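Side-chain contact in amidase, hydantoinase/carbamoylase family (Burkholderia ambifaria, PDB 5TP4), which probably hydrolyses N-carbamoyl-L-amino acids, as a zinc-dependent amidase of the peptidase M20 family that binds two zinc ions per subunit: residues H198-Q201 against G202-E206. Residues are numbered along the deposited sequence; the frame is centred on the assembly and turned at random.
With ZN (zinc ion), chain P.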
loop_
_atom_site.group_PDB
_atom_site.type_symbol
_atom_site.label_atom_id
_atom_site.label_comp_id
_atom_site.label_asym_id
_atom_site.label_seq_id
_atom_site.Cartn_x
_atom_site.Cartn_y
_atom_site.Cartn_z
ATOM N N HIS B 198 -24.784 6.071 23.946
ATOM C CA HIS B 198 -23.470 5.619 23.497
ATOM C C HIS B 198 -22.518 6.804 23.437
ATOM O O HIS B 198 -22.936 7.940 23.208
ATOM C CB HIS B 198 -23.586 4.970 22.101
ATOM C CG HIS B 198 -22.514 3.971 21.799
ATOM N ND1 HIS B 198 -21.233 4.339 21.432
ATOM C CD2 HIS B 198 -22.527 2.614 21.812
ATOM C CE1 HIS B 198 -20.500 3.252 21.255
ATOM N NE2 HIS B 198 -21.266 2.196 21.460
ATOM N N ILE B 199 -21.232 6.532 23.639
ATOM C CA ILE B 199 -20.250 7.571 23.336
ATOM C C ILE B 199 -20.243 7.821 21.829
ATOM O O ILE B 199 -20.537 6.934 21.022
ATOM C CB ILE B 199 -18.844 7.209 23.855
ATOM C CG1 ILE B 199 -18.326 5.874 23.275
ATOM C CG2 ILE B 199 -18.822 7.192 25.385
ATOM C CD1 ILE B 199 -16.823 5.693 23.441
ATOM N N GLU B 200 -19.935 9.057 21.443
ATOM C CA GLU B 200 -19.982 9.443 20.025
ATOM C C GLU B 200 -19.089 8.582 19.132
ATOM O O GLU B 200 -19.431 8.331 17.968
ATOM C CB GLU B 200 -19.558 10.899 19.871
ATOM C CG GLU B 200 -19.562 11.330 18.410
ATOM C CD GLU B 200 -18.967 12.694 18.210
ATOM O OE1 GLU B 200 -18.528 13.001 17.077
ATOM O OE2 GLU B 200 -18.936 13.449 19.201
ATOM N N GLN B 201 -17.923 8.179 19.624
ATOM C CA GLN B 201 -16.847 7.574 18.816
ATOM C C GLN B 201 -16.358 8.494 17.699
ATOM O O GLN B 201 -15.812 8.035 16.688
ATOM C CB GLN B 201 -17.252 6.218 18.238
ATOM C CG GLN B 201 -17.857 5.264 19.285
ATOM C CD GLN B 201 -18.253 3.945 18.655
ATOM O OE1 GLN B 201 -19.129 3.906 17.800
ATOM N NE2 GLN B 201 -17.598 2.860 19.071
ATOM N N GLY B 202 -16.520 9.789 17.887
ATOM C CA GLY B 202 -16.066 10.790 16.945
ATOM C C GLY B 202 -15.751 12.054 17.724
ATOM O O GLY B 202 -15.952 12.122 18.937
ATOM N N PRO B 203 -15.254 13.084 17.041
ATOM C CA PRO B 203 -14.728 14.278 17.725
ATOM C C PRO B 203 -15.688 15.452 17.843
ATOM O O PRO B 203 -15.304 16.463 18.452
ATOM C CB PRO B 203 -13.549 14.650 16.814
ATOM C CG PRO B 203 -14.119 14.316 15.412
ATOM C CD PRO B 203 -15.043 13.134 15.578
ATOM N N VAL B 204 -16.902 15.358 17.286
ATOM C CA VAL B 204 -17.728 16.554 17.093
ATOM C C VAL B 204 -18.204 17.129 18.421
ATOM O O VAL B 204 -18.086 18.334 18.673
ATOM C CB VAL B 204 -18.930 16.242 16.184
ATOM C CG1 VAL B 204 -19.848 17.461 16.142
ATOM C CG2 VAL B 204 -18.451 15.839 14.807
ATOM N N LEU B 205 -18.808 16.297 19.272
ATOM C CA LEU B 205 -19.377 16.862 20.488
ATOM C C LEU B 205 -18.280 17.403 21.398
ATOM O O LEU B 205 -18.433 18.476 21.999
ATOM C CB LEU B 205 -20.213 15.807 21.212
ATOM C CG LEU B 205 -21.342 15.198 20.373
ATOM C CD1 LEU B 205 -21.994 14.025 21.147
ATOM C CD2 LEU B 205 -22.369 16.271 20.051
ATOM N N GLU B 206 -17.167 16.670 21.514
ATOM C CA GLU B 206 -16.079 17.134 22.367
ATOM C C GLU B 206 -15.485 18.433 21.833
ATOM O O GLU B 206 -15.229 19.365 22.602
ATOM C CB GLU B 206 -15.008 16.043 22.482
ATOM C CG GLU B 206 -14.097 16.195 23.689
ATOM C CD GLU B 206 -12.861 16.952 23.354
ATOM O OE1 GLU B 206 -12.506 16.981 22.157
ATOM O OE2 GLU B 206 -12.243 17.527 24.276
HETATM ZN ZN ZN P . -20.469 0.043 20.763
HETATM O O HOH W 1 -16.867 13.727 21.042
HETATM O O HOH W 2 -22.610 -0.114 19.603
HETATM O O HOH W 3 -19.401 -0.375 18.808
#
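The turn between the zinc-bearing strand 193-199 and the short helix 204-208 is closed by the carboxylate of Glu200, which takes up the first backbone N-H groups of the helix. Glu200 OE1 accepts from Val204 N at 2.9 Å, using its syn lone pair, with an N-H...O angle of 152°. Glu200 OE2 accepts from Leu205 N at 2.9 Å on a straighter line, 165°, the donor standing 18° out of the carboxylate plane. Two bonds to consecutive amides, one per oxygen, fix the rotation of the carboxylate, and the positive end of the helix dipole would be expected to stabilise its negative charge. Water 1 bridges to the next amide of the helix, probably donating to Glu200 OE2 and accepting from Glu206 N at 3.0 Å.

An extended side chain makes this reach possible: Glu200 CG is anti to the backbone N and the chain stays stretched beyond it, passing beside the Gly202 peptide, where Glu200 CD comes within 3.2 Å of Gly202 O. Leu205 lays its CG against Glu200 OE2 at 3.2 Å, and Val204 CB flanks OE1, so aliphatic groups border the buried carboxylate.

On the strand side, His198 binds zinc through NE2 at 2.4 Å, beside two waters and His92. His198 ND1 donates to Ile199 O at 2.7 Å, almost in the ring plane, a second-shell bond that orients the imidazole. Glu200, two residues after this metal ligand, ties the start of the turn to the helix by its two amide bonds.

Around this turn, strand 377-382 pairs with strand 193-199 and sets Phe381 against Glu200 and Leu205, strand 357-362 brings Ile360 to Glu200 and Val204, and Thr237 of the second subunit packs on Glu200 and Pro203.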